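Local structure of 3-keto-5-aminohexanoate cleavage enzyme (Burkholderia xenovorans LB400, 3E49) at residues A[46-51]-A[107-112]; A[40-45]-A[79-84]; A[174-179]-A[218-223]; A[212-217]-A[231-236]. The protein probably catalyses the zinc-dependent cleavage of 3-keto-5-aminohexanoate or a related beta-keto acid. One frame throughout, in Å; residues are numbered along the deposited sequence.

In the fold
All four contacts belong to one TIM barrel and fall into two groups. Contacts 1 and 2, centres about 10 Å apart, interleave along the chain and meet in one sheet, where strand 82-85 of contact 2 lies between strands 48-54 and 109-113 of contact 1. Contacts 3 and 4 come later, also interleaved, with centres about 9 Å apart; both use helix 211-225, and both reach the second subunit. Contacts 2 and 3, about 28 Å apart between centres, lie on opposite sides of the chain's centre. Contact 1 thus builds part of the metal site, contact 2 ties outer helix 31-44 to the wall, and contacts 3 and 4 join outer helices to the wall and the assembly.

Contact 1. Residues A[46-51]-A[107-112]. With ZN (zinc ion), chain E.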
loop_
_atom_site.group_PDB
_atom_site.type_symbol
_atom_site.label_atom_id
_atom_site.label_comp_id
_atom_site.label_asym_id
_atom_site.label_seq_id
_atom_site.Cartn_x
_atom_site.Cartn_y
_atom_site.Cartn_z
ATOM N N ALA A 46 -18.557 -26.430 -2.209
ATOM C CA ALA A 46 -18.349 -25.773 -0.926
ATOM C C ALA A 46 -17.885 -26.792 0.109
ATOM O O ALA A 46 -18.530 -27.827 0.285
ATOM C CB ALA A 46 -19.621 -25.111 -0.441
ATOM N N ALA A 47 -16.754 -26.513 0.757
ATOM C CA ALA A 47 -16.219 -27.408 1.786
ATOM C C ALA A 47 -16.738 -26.959 3.142
ATOM O O ALA A 47 -16.722 -27.717 4.071
ATOM C CB ALA A 47 -14.679 -27.387 1.770
ATOM N N VAL A 48 -17.195 -25.711 3.263
ATOM C CA VAL A 48 -17.706 -25.171 4.538
ATOM C C VAL A 48 -19.034 -24.464 4.319
ATOM O O VAL A 48 -19.161 -23.634 3.422
ATOM C CB VAL A 48 -16.700 -24.154 5.211
ATOM C CG1 VAL A 48 -17.300 -23.581 6.547
ATOM C CG2 VAL A 48 -15.269 -24.813 5.428
ATOM N N ILE A 49 -20.018 -24.799 5.153
ATOM C CA ILE A 49 -21.346 -24.234 5.106
ATOM C C ILE A 49 -21.572 -23.381 6.356
ATOM O O ILE A 49 -21.591 -23.867 7.452
ATOM C CB ILE A 49 -22.440 -25.354 4.997
ATOM C CG1 ILE A 49 -22.077 -26.360 3.899
ATOM C CG2 ILE A 49 -23.780 -24.751 4.715
ATOM C CD1 ILE A 49 -22.039 -25.770 2.441
ATOM N N HIS A 50 -21.689 -22.071 6.164
ATOM C CA HIS A 50 -21.887 -21.117 7.236
ATOM C C HIS A 50 -23.405 -20.945 7.388
ATOM O O HIS A 50 -24.112 -20.525 6.440
ATOM C CB HIS A 50 -21.155 -19.804 6.894
ATOM C CG HIS A 50 -21.430 -18.682 7.830
ATOM N ND1 HIS A 50 -20.496 -18.203 8.716
ATOM C CD2 HIS A 50 -22.483 -17.843 7.917
ATOM C CE1 HIS A 50 -20.998 -17.166 9.365
ATOM N NE2 HIS A 50 -22.235 -16.986 8.961
ATOM N N LEU A 51 -23.883 -21.233 8.599
ATOM C CA LEU A 51 -25.320 -21.362 8.882
ATOM C C LEU A 51 -25.935 -20.460 9.911
ATOM O O LEU A 51 -25.363 -20.210 10.985
ATOM C CB LEU A 51 -25.605 -22.825 9.316
ATOM C CG LEU A 51 -25.446 -23.871 8.216
ATOM C CD1 LEU A 51 -25.081 -25.254 8.762
ATOM C CD2 LEU A 51 -26.667 -23.935 7.326
ATOM N N PRO A 107 -20.287 -27.271 17.164
ATOM C CA PRO A 107 -19.848 -27.495 15.787
ATOM C C PRO A 107 -18.318 -27.449 15.644
ATOM O O PRO A 107 -17.645 -27.026 16.538
ATOM C CB PRO A 107 -20.525 -26.328 15.036
ATOM C CG PRO A 107 -20.603 -25.270 16.022
ATOM C CD PRO A 107 -20.894 -25.941 17.329
ATOM N N GLU A 108 -17.795 -27.897 14.516
ATOM C CA GLU A 108 -16.362 -27.851 14.243
ATOM C C GLU A 108 -15.912 -26.405 14.102
ATOM O O GLU A 108 -14.801 -26.045 14.466
ATOM C CB GLU A 108 -16.077 -28.577 12.939
ATOM C CG GLU A 108 -16.165 -30.111 13.045
ATOM C CD GLU A 108 -15.820 -30.757 11.759
ATOM O OE1 GLU A 108 -14.667 -31.250 11.629
ATOM O OE2 GLU A 108 -16.696 -30.788 10.864
ATOM N N LEU A 109 -16.802 -25.603 13.535
ATOM C CA LEU A 109 -16.553 -24.179 13.340
ATOM C C LEU A 109 -17.720 -23.357 13.852
ATOM O O LEU A 109 -18.874 -23.807 13.773
ATOM C CB LEU A 109 -16.391 -23.860 11.837
ATOM C CG LEU A 109 -15.073 -24.079 11.142
ATOM C CD1 LEU A 109 -15.235 -23.939 9.597
ATOM C CD2 LEU A 109 -13.996 -23.147 11.745
ATOM N N ALA A 110 -17.414 -22.140 14.320
ATOM C CA ALA A 110 -18.429 -21.159 14.646
ATOM C C ALA A 110 -17.896 -19.807 14.168
ATOM O O ALA A 110 -16.673 -19.587 14.191
ATOM C CB ALA A 110 -18.700 -21.119 16.141
ATOM N N SER A 111 -18.773 -18.907 13.739
ATOM C CA SER A 111 -18.304 -17.596 13.308
ATOM C C SER A 111 -18.079 -16.773 14.556
ATOM O O SER A 111 -18.727 -17.015 15.573
ATOM C CB SER A 111 -19.328 -16.945 12.382
ATOM O OG SER A 111 -20.492 -16.573 13.105
ATOM N N LEU A 112 -17.167 -15.802 14.503
ATOM C CA LEU A 112 -16.873 -14.944 15.652
ATOM C C LEU A 112 -16.545 -13.554 15.094
ATOM O O LEU A 112 -15.515 -13.371 14.422
ATOM C CB LEU A 112 -15.705 -15.506 16.488
ATOM C CG LEU A 112 -15.163 -14.776 17.737
ATOM C CD1 LEU A 112 -16.218 -14.208 18.616
ATOM C CD2 LEU A 112 -14.282 -15.699 18.570
HETATM ZN ZN ZN E . -23.287 -15.080 9.191
HETATM O O HOH W 1 -22.344 -14.689 11.333
HETATM O O HOH W 2 -21.355 -13.709 8.845
#
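His50 and Ser111 come together beside the zinc ion, His50 as a direct ligand and Ser111 one step behind. His50 NE2 binds the zinc at 2.2 Å, and His52 and Glu259 supply the other protein ligands. Two waters, each 2.4 Å from the zinc, complete the five donors. One of them, in the plane of the His50 ring at its edge, also hydrogen-bonds to Ser111 OG at 3.2 Å, so the serine reaches the metal through that water. On the other ring nitrogen, His50 ND1 bonds to Glu170 OE1, an oxygen that Asn84 ND2 also grips. Held by the zinc at NE2 and a carboxylate at ND1, the imidazole has little freedom to turn.

Packing between the pair is edge-on: Ser111 CB approaches His50 CE1 to 3.5 Å, near the ring plane. With CG anti to the backbone N (chi1 172°), the imidazole reaches forward to the serine, although its CB does not point directly that way.

The apolar part lies one layer deeper in the barrel, where Val48 CG1 touches Leu109 CD1 at 3.7 Å, the two side chains meeting nearly at right angles. Strand 82-85 runs between strands 48-54 and 109-113, and the contact bridges it through the barrel interior; Asn84 touches both Val48 and Leu109.

Chemically, this is a metal centre with a fixed histidine and two water positions, consistent with an oxygen-bearing substrate displacing water to bind zinc, as would suit a beta-keto acid.

Contact 2. Residues A[40-45]-A[79-84]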
loop_
_atom_site.group_PDB
_atom_site.type_symbol
_atom_site.label_atom_id
_atom_site.label_comp_id
_atom_site.label_asym_id
_atom_site.label_seq_id
_atom_site.Cartn_x
_atom_site.Cartn_y
_atom_site.Cartn_z
ATOM N N GLY A 40 -26.820 -28.548 -1.844
ATOM C CA GLY A 40 -26.515 -28.120 -3.205
ATOM C C GLY A 40 -25.185 -27.373 -3.302
ATOM O O GLY A 40 -24.458 -27.546 -4.254
ATOM N N ALA A 41 -24.873 -26.568 -2.300
ATOM C CA ALA A 41 -23.607 -25.821 -2.237
ATOM C C ALA A 41 -22.443 -26.768 -2.141
ATOM O O ALA A 41 -21.460 -26.630 -2.876
ATOM C CB ALA A 41 -23.613 -24.819 -1.056
ATOM N N ALA A 42 -22.593 -27.791 -1.291
ATOM C CA ALA A 42 -21.579 -28.807 -1.124
ATOM C C ALA A 42 -21.394 -29.583 -2.407
ATOM O O ALA A 42 -20.254 -29.849 -2.806
ATOM C CB ALA A 42 -21.925 -29.721 0.035
ATOM N N GLU A 43 -22.482 -29.950 -3.082
ATOM C CA GLU A 43 -22.353 -30.619 -4.352
ATOM C C GLU A 43 -21.601 -29.759 -5.364
ATOM O O GLU A 43 -20.902 -30.279 -6.241
ATOM C CB GLU A 43 -23.730 -30.957 -4.936
ATOM C CG GLU A 43 -24.502 -32.075 -4.232
ATOM C CD GLU A 43 -25.929 -32.253 -4.807
ATOM O OE1 GLU A 43 -26.321 -31.452 -5.723
ATOM O OE2 GLU A 43 -26.643 -33.183 -4.332
ATOM N N ALA A 44 -21.787 -28.434 -5.288
ATOM C CA ALA A 44 -21.092 -27.513 -6.214
ATOM C C ALA A 44 -19.632 -27.283 -5.837
ATOM O O ALA A 44 -18.904 -26.684 -6.626
ATOM C CB ALA A 44 -21.829 -26.146 -6.351
ATOM N N GLY A 45 -19.222 -27.723 -4.649
ATOM C CA GLY A 45 -17.823 -27.604 -4.215
ATOM C C GLY A 45 -17.539 -26.905 -2.911
ATOM O O GLY A 45 -16.386 -26.798 -2.521
ATOM N N THR A 79 -23.878 -34.751 3.462
ATOM C CA THR A 79 -22.610 -34.210 2.994
ATOM C C THR A 79 -21.600 -34.155 4.118
ATOM O O THR A 79 -21.984 -34.016 5.277
ATOM C CB THR A 79 -22.783 -32.765 2.361
ATOM O OG1 THR A 79 -21.512 -32.262 1.935
ATOM C CG2 THR A 79 -23.392 -31.801 3.351
ATOM N N ASP A 80 -20.311 -34.251 3.761
ATOM C CA ASP A 80 -19.214 -34.080 4.729
ATOM C C ASP A 80 -18.791 -32.633 4.869
ATOM O O ASP A 80 -17.870 -32.327 5.610
ATOM C CB ASP A 80 -17.995 -34.913 4.343
ATOM C CG ASP A 80 -18.213 -36.382 4.603
ATOM O OD1 ASP A 80 -19.062 -36.681 5.504
ATOM O OD2 ASP A 80 -17.546 -37.228 3.935
ATOM N N ALA A 81 -19.465 -31.732 4.169
ATOM C CA ALA A 81 -19.119 -30.346 4.254
ATOM C C ALA A 81 -19.138 -29.943 5.717
ATOM O O ALA A 81 -20.041 -30.333 6.463
ATOM C CB ALA A 81 -20.117 -29.501 3.426
ATOM N N VAL A 82 -18.148 -29.163 6.146
ATOM C CA VAL A 82 -18.057 -28.679 7.519
ATOM C C VAL A 82 -19.199 -27.706 7.881
ATOM O O VAL A 82 -19.433 -26.702 7.185
ATOM C CB VAL A 82 -16.724 -27.907 7.783
ATOM C CG1 VAL A 82 -16.615 -27.538 9.258
ATOM C CG2 VAL A 82 -15.513 -28.679 7.310
ATOM N N ILE A 83 -19.881 -27.992 8.989
ATOM C CA ILE A 83 -20.960 -27.157 9.487
ATOM C C ILE A 83 -20.379 -26.048 10.375
ATOM O O ILE A 83 -19.668 -26.283 11.368
ATOM C CB ILE A 83 -22.029 -28.011 10.226
ATOM C CG1 ILE A 83 -22.738 -28.880 9.201
ATOM C CG2 ILE A 83 -23.000 -27.127 11.024
ATOM C CD1 ILE A 83 -23.692 -29.876 9.766
ATOM N N ASN A 84 -20.690 -24.814 10.015
ATOM C CA ASN A 84 -20.172 -23.669 10.705
ATOM C C ASN A 84 -21.362 -22.850 11.196
ATOM O O ASN A 84 -22.122 -22.356 10.393
ATOM C CB ASN A 84 -19.315 -22.899 9.700
ATOM C CG ASN A 84 -18.785 -21.602 10.223
ATOM O OD1 ASN A 84 -19.141 -21.130 11.310
ATOM N ND2 ASN A 84 -17.924 -20.974 9.417
#
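An ST turn begun by Thr79 fits against Ala42, near the end of helix 31-44, just before the chain enters strand 82-85. The turn is closed by Ala81 N donating to Thr79 OG1 at 3.1 Å, in a fairly straight bond with an N-H...O angle of 163°. A chi1 of 179° turns the Thr79 hydroxyl away from its own backbone N, where it can face forward to the amide two residues on. That same oxygen, Thr79 OG1, lies 3.2 Å from Ala42 CB, a close approach for a methyl group. Beside it, Ala81 CB meets Ala42 CB at 3.8 Å, so one methyl touches both ends of the turn.

In the TIM barrel, helix 31-44 is the connection between the parallel strands 10-13 and 48-54, and here its last turn, through Ala42, packs on the entry to strand 82-85. Ala81 also touches Ile49 of strand 48-54, the neighbour of strand 82-85 in the sheet.

The helix ends in a Schellman motif at Gly45, whose positive phi (125°) takes the chain out of the helix; Gly45 N bonds back to Ala42 O at 3.0 Å. Arg281 NH1 hydrogen-bonds to Ala44 O, and the methyl of Ala44 packs on Ala274 and Val277 of helix 273-286.

Contact 3. Residues A[174-179]-A[218-223]; sequences YDTSHL and RRTADR
Asp175 OD1 is gripped twice where the helix of Thr176 begins: by Thr176 N of its own chain at 2.7 Å (N-H...O angle 148°) and by Thr176 OG1 of the second subunit. The backbone donor comes from above the carboxylate plane, about 38° out of it. The exchange is mutual, since Thr176 OG1 bonds to Asp175 OD1 of that subunit, and Asp175 OD2 takes Ser177 N from it as well.

Thr176 is thus tied at its hydroxyl, and its chi1 of -25° lies well away from a staggered value, perhaps as the price of that bond. Its methyl is left to face helix 211-225, where Thr176 CG2 approaches Thr220 OG1 to 3.8 Å, the two side chains meeting about at right angles. Thr220 OG1 is itself hydrogen-bonded to His216 O, one helical turn back.

Most of the apolar contact comes from Leu179. Leu179 CD1 lies against the CB-CG2 bond of Thr220, 3.6 Å from each atom, and extends to Ala221 CB at 4.3 Å. Met217 and Leu224 also touch this leucine.

Away from this face, Arg218 NE makes a salt bridge to Asp222 OD2 at 3.1 Å, poorly angled as a hydrogen bond. Gln250 takes Arg218 NH1, and Tyr229 OH bonds to Asp222 OD1.

Helix 176-187 follows strand 168-173 and helix 211-225 follows strand 195-201, so this is the side-by-side packing of successive outer helices in a TIM barrel, here reaching into a subunit interface.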
loop_
_atom_site.group_PDB
_atom_site.type_symbol
_atom_site.label_atom_id
_atom_site.label_comp_id
_atom_site.label_asym_id
_atom_site.label_seq_id
_atom_site.Cartn_x
_atom_site.Cartn_y
_atom_site.Cartn_z
ATOM N N TYR A 174 -14.108 -7.263 9.963
ATOM C CA TYR A 174 -14.677 -6.238 9.080
ATOM C C TYR A 174 -13.837 -4.994 8.869
ATOM O O TYR A 174 -14.253 -4.079 8.129
ATOM C CB TYR A 174 -16.027 -5.786 9.641
ATOM C CG TYR A 174 -17.061 -6.876 9.716
ATOM C CD1 TYR A 174 -17.012 -7.849 10.710
ATOM C CD2 TYR A 174 -18.107 -6.911 8.813
ATOM C CE1 TYR A 174 -17.991 -8.848 10.789
ATOM C CE2 TYR A 174 -19.089 -7.885 8.888
ATOM C CZ TYR A 174 -19.014 -8.856 9.882
ATOM O OH TYR A 174 -20.001 -9.797 9.916
ATOM N N ASP A 175 -12.688 -4.919 9.520
ATOM C CA ASP A 175 -11.809 -3.768 9.379
ATOM C C ASP A 175 -10.455 -4.074 9.996
ATOM O O ASP A 175 -10.296 -5.105 10.645
ATOM C CB ASP A 175 -12.408 -2.539 10.024
ATOM C CG ASP A 175 -11.906 -1.237 9.373
ATOM O OD1 ASP A 175 -10.955 -1.265 8.536
ATOM O OD2 ASP A 175 -12.466 -0.191 9.684
ATOM N N THR A 176 -9.495 -3.159 9.854
ATOM C CA THR A 176 -8.139 -3.363 10.369
ATOM C C THR A 176 -8.151 -3.607 11.870
ATOM O O THR A 176 -7.446 -4.514 12.387
ATOM C CB THR A 176 -7.270 -2.141 10.165
ATOM O OG1 THR A 176 -7.748 -1.342 9.047
ATOM C CG2 THR A 176 -5.766 -2.553 10.013
ATOM N N SER A 177 -8.994 -2.848 12.586
ATOM C CA SER A 177 -9.067 -2.941 14.051
ATOM C C SER A 177 -9.377 -4.353 14.470
ATOM O O SER A 177 -8.876 -4.798 15.505
ATOM C CB SER A 177 -10.097 -1.985 14.634
ATOM O OG SER A 177 -11.366 -2.271 14.146
ATOM N N HIS A 178 -10.147 -5.074 13.650
ATOM C CA HIS A 178 -10.509 -6.481 13.979
ATOM C C HIS A 178 -9.344 -7.441 13.940
ATOM O O HIS A 178 -9.309 -8.427 14.742
ATOM C CB HIS A 178 -11.633 -6.963 13.087
ATOM C CG HIS A 178 -12.962 -6.327 13.394
ATOM N ND1 HIS A 178 -14.149 -6.793 12.873
ATOM C CD2 HIS A 178 -13.285 -5.270 14.177
ATOM C CE1 HIS A 178 -15.141 -6.058 13.326
ATOM N NE2 HIS A 178 -14.645 -5.121 14.109
ATOM N N LEU A 179 -8.425 -7.229 13.001
ATOM C CA LEU A 179 -7.210 -8.025 12.906
ATOM C C LEU A 179 -6.328 -7.739 14.099
ATOM O O LEU A 179 -5.741 -8.628 14.679
ATOM C CB LEU A 179 -6.464 -7.748 11.609
ATOM C CG LEU A 179 -7.195 -8.076 10.309
ATOM C CD1 LEU A 179 -6.336 -7.526 9.119
ATOM C CD2 LEU A 179 -7.500 -9.594 10.205
ATOM N N ARG A 218 -4.808 -7.888 3.867
ATOM C CA ARG A 218 -3.817 -8.977 3.749
ATOM C C ARG A 218 -2.468 -8.602 4.346
ATOM O O ARG A 218 -1.812 -9.383 5.014
ATOM C CB ARG A 218 -3.577 -9.344 2.300
ATOM C CG ARG A 218 -2.669 -10.557 2.219
ATOM C CD ARG A 218 -2.009 -10.680 0.892
ATOM N NE ARG A 218 -1.127 -11.825 0.982
ATOM C CZ ARG A 218 -0.536 -12.431 -0.037
ATOM N NH1 ARG A 218 -0.723 -12.034 -1.272
ATOM N NH2 ARG A 218 0.232 -13.486 0.202
ATOM N N ARG A 219 -1.994 -7.399 4.051
ATOM C CA ARG A 219 -0.707 -6.937 4.553
ATOM C C ARG A 219 -0.696 -6.931 6.079
ATOM O O ARG A 219 0.306 -7.328 6.712
ATOM C CB ARG A 219 -0.597 -5.468 3.996
ATOM C CG ARG A 219 0.519 -4.631 4.249
ATOM C CD ARG A 219 0.102 -3.237 3.761
ATOM N NE ARG A 219 -0.127 -3.216 2.321
ATOM C CZ ARG A 219 -1.005 -2.407 1.714
ATOM N NH1 ARG A 219 -1.800 -1.631 2.417
ATOM N NH2 ARG A 219 -1.147 -2.450 0.403
ATOM N N THR A 220 -1.827 -6.550 6.682
ATOM C CA THR A 220 -1.938 -6.413 8.133
ATOM C C THR A 220 -1.869 -7.807 8.714
ATOM O O THR A 220 -1.100 -8.034 9.628
ATOM C CB THR A 220 -3.193 -5.819 8.532
ATOM O OG1 THR A 220 -3.201 -4.468 7.971
ATOM C CG2 THR A 220 -3.335 -5.688 10.060
ATOM N N ALA A 221 -2.723 -8.622 8.160
ATOM C CA ALA A 221 -2.792 -10.066 8.629
ATOM C C ALA A 221 -1.445 -10.718 8.436
ATOM O O ALA A 221 -0.968 -11.452 9.349
ATOM C CB ALA A 221 -3.881 -10.776 7.898
ATOM N N ASP A 222 -0.830 -10.554 7.270
ATOM C CA ASP A 222 0.483 -11.185 7.044
ATOM C C ASP A 222 1.483 -10.773 8.121
ATOM O O ASP A 222 2.240 -11.587 8.652
ATOM C CB ASP A 222 1.075 -10.817 5.687
ATOM C CG ASP A 222 0.429 -11.530 4.530
ATOM O OD1 ASP A 222 -0.318 -12.500 4.752
ATOM O OD2 ASP A 222 0.666 -11.123 3.363
ATOM N N ARG A 223 1.473 -9.488 8.454
ATOM C CA ARG A 223 2.383 -8.981 9.458
ATOM C C ARG A 223 2.067 -9.457 10.871
ATOM O O ARG A 223 2.988 -9.754 11.634
ATOM C CB ARG A 223 2.385 -7.469 9.462
ATOM C CG ARG A 223 3.507 -6.922 10.326
ATOM C CD ARG A 223 3.594 -5.414 10.259
ATOM N NE ARG A 223 2.431 -4.786 10.849
ATOM C CZ ARG A 223 1.445 -4.179 10.184
ATOM N NH1 ARG A 223 1.420 -4.078 8.854
ATOM N NH2 ARG A 223 0.463 -3.658 10.883
#

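Contact 4. Residues A[212-217]-A[231-236]; sequences EDLAHM and WSILGA
Leu214 and Trp231 join helix 211-225 to strand 229-235, the last two elements of a beta-alpha-beta unit of the TIM barrel that starts with strand 195-201. Leu214 CD2 meets the far end of the indole, 3.8 Å from Trp231 CH2 and 4.1 Å from CZ2. The methyl comes in the ring plane, at the edge, and the two side chains lie roughly perpendicular. The leucine's other branch reaches along the strand, with Leu214 CD1 4.5 Å from Ile233 CG1. A chi1 of 179° swings the leucine's CG away from the backbone N and carries both branches toward the strand, although CB itself does not point straight at it.

Ile233 also serves the tryptophan: its CD1 sits over the centre of the indole, 3.4 Å above the plane of the Trp231 ring. One face and one edge are therefore packed by aliphatic groups.

Further out, Leu243 of helix 240-248 touches both Leu214 and Ile233, and Ile246 adds to the cover over Leu214. A bound 2-ethoxyethanol, probably carried over from the crystallisation solution, lies about 4 Å from the Trp231 side chain. A hydrogen bond from Trp231 NE1 to Thr199 OG1 helps hold the ring's rotation, while at the six-membered end Arg218 CB packs against Trp231 CH2.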
loop_
_atom_site.group_PDB
_atom_site.type_symbol
_atom_site.label_atom_id
_atom_site.label_comp_id
_atom_site.label_asym_id
_atom_site.label_seq_id
_atom_site.Cartn_x
_atom_site.Cartn_y
_atom_site.Cartn_z
ATOM N N GLU A 212 -7.631 -1.671 -2.687
ATOM C CA GLU A 212 -6.719 -1.212 -1.640
ATOM C C GLU A 212 -7.118 -1.665 -0.246
ATOM O O GLU A 212 -6.252 -1.893 0.584
ATOM C CB GLU A 212 -6.663 0.333 -1.600
ATOM C CG GLU A 212 -6.074 0.994 -2.830
ATOM C CD GLU A 212 -4.557 0.979 -2.921
ATOM O OE1 GLU A 212 -3.881 0.287 -2.124
ATOM O OE2 GLU A 212 -4.029 1.721 -3.788
ATOM N N ASP A 213 -8.421 -1.732 0.017
ATOM C CA ASP A 213 -8.926 -2.109 1.297
ATOM C C ASP A 213 -8.522 -3.572 1.480
ATOM O O ASP A 213 -7.969 -3.956 2.528
ATOM C CB ASP A 213 -10.465 -1.942 1.387
ATOM C CG ASP A 213 -10.914 -0.515 1.368
ATOM O OD1 ASP A 213 -10.180 0.321 1.908
ATOM O OD2 ASP A 213 -12.046 -0.276 0.906
ATOM N N LEU A 214 -8.702 -4.346 0.416
ATOM C CA LEU A 214 -8.324 -5.772 0.439
ATOM C C LEU A 214 -6.816 -5.985 0.630
ATOM O O LEU A 214 -6.400 -6.843 1.465
ATOM C CB LEU A 214 -8.870 -6.482 -0.807
ATOM C CG LEU A 214 -8.586 -7.982 -1.007
ATOM C CD1 LEU A 214 -9.654 -8.611 -1.920
ATOM C CD2 LEU A 214 -7.115 -8.180 -1.540
ATOM N N ALA A 215 -5.989 -5.279 -0.138
ATOM C CA ALA A 215 -4.506 -5.382 -0.013
ATOM C C ALA A 215 -4.088 -5.031 1.415
ATOM O O ALA A 215 -3.194 -5.627 1.984
ATOM C CB ALA A 215 -3.764 -4.463 -1.040
ATOM N N HIS A 216 -4.705 -4.026 2.010
ATOM C CA HIS A 216 -4.291 -3.676 3.369
ATOM C C HIS A 216 -4.694 -4.715 4.417
ATOM O O HIS A 216 -3.928 -5.001 5.342
ATOM C CB HIS A 216 -4.769 -2.315 3.760
ATOM C CG HIS A 216 -4.157 -1.809 5.010
ATOM N ND1 HIS A 216 -2.820 -1.515 5.125
ATOM C CD2 HIS A 216 -4.711 -1.552 6.228
ATOM C CE1 HIS A 216 -2.569 -1.068 6.333
ATOM N NE2 HIS A 216 -3.689 -1.045 7.016
HETATM N N MSE A 217 -5.852 -5.315 4.263
HETATM C CA MSE A 217 -6.225 -6.346 5.171
HETATM C C MSE A 217 -5.227 -7.511 5.085
HETATM O O MSE A 217 -4.801 -8.021 6.108
HETATM C CB MSE A 217 -7.652 -6.812 4.865
HETATM C CG MSE A 217 -8.762 -5.785 5.193
HETATM SE SE MSE A 217 -8.873 -5.242 7.000
HETATM C CE MSE A 217 -9.466 -6.973 7.790
ATOM N N TRP A 231 -6.520 -17.390 5.117
ATOM C CA TRP A 231 -7.278 -16.223 4.695
ATOM C C TRP A 231 -8.456 -16.532 3.802
ATOM O O TRP A 231 -8.326 -17.279 2.828
ATOM C CB TRP A 231 -6.303 -15.326 3.968
ATOM C CG TRP A 231 -6.877 -14.015 3.527
ATOM C CD1 TRP A 231 -7.853 -13.300 4.155
ATOM C CD2 TRP A 231 -6.413 -13.214 2.440
ATOM N NE1 TRP A 231 -8.051 -12.103 3.484
ATOM C CE2 TRP A 231 -7.182 -12.040 2.428
ATOM C CE3 TRP A 231 -5.426 -13.382 1.461
ATOM C CZ2 TRP A 231 -6.995 -11.035 1.467
ATOM C CZ3 TRP A 231 -5.270 -12.386 0.485
ATOM C CH2 TRP A 231 -6.046 -11.239 0.512
ATOM N N SER A 232 -9.614 -15.923 4.113
ATOM C CA SER A 232 -10.763 -16.066 3.243
ATOM C C SER A 232 -11.323 -14.679 3.027
ATOM O O SER A 232 -11.267 -13.829 3.882
ATOM C CB SER A 232 -11.835 -16.969 3.819
ATOM O OG SER A 232 -12.842 -17.237 2.873
ATOM N N ILE A 233 -11.880 -14.518 1.861
ATOM C CA ILE A 233 -12.448 -13.248 1.438
ATOM C C ILE A 233 -13.959 -13.326 1.339
ATOM O O ILE A 233 -14.502 -14.257 0.711
ATOM C CB ILE A 233 -11.876 -12.897 0.064
ATOM C CG1 ILE A 233 -10.381 -12.480 0.158
ATOM C CG2 ILE A 233 -12.648 -11.701 -0.490
ATOM C CD1 ILE A 233 -9.373 -13.595 0.258
ATOM N N LEU A 234 -14.638 -12.305 1.902
ATOM C CA LEU A 234 -16.065 -12.165 1.801
ATOM C C LEU A 234 -16.333 -10.748 1.281
ATOM O O LEU A 234 -16.078 -9.796 1.980
ATOM C CB LEU A 234 -16.730 -12.277 3.167
ATOM C CG LEU A 234 -18.252 -12.430 3.258
ATOM C CD1 LEU A 234 -18.665 -12.426 4.745
ATOM C CD2 LEU A 234 -19.016 -11.345 2.500
ATOM N N GLY A 235 -16.757 -10.647 0.050
ATOM C CA GLY A 235 -17.208 -9.376 -0.503
ATOM C C GLY A 235 -18.704 -9.325 -0.496
ATOM O O GLY A 235 -19.360 -10.213 -1.052
ATOM N N ALA A 236 -19.269 -8.228 0.037
ATOM C CA ALA A 236 -20.694 -8.103 0.134
ATOM C C ALA A 236 -21.332 -7.690 -1.203
ATOM O O ALA A 236 -20.778 -6.892 -2.010
ATOM C CB ALA A 236 -21.073 -7.128 1.225
#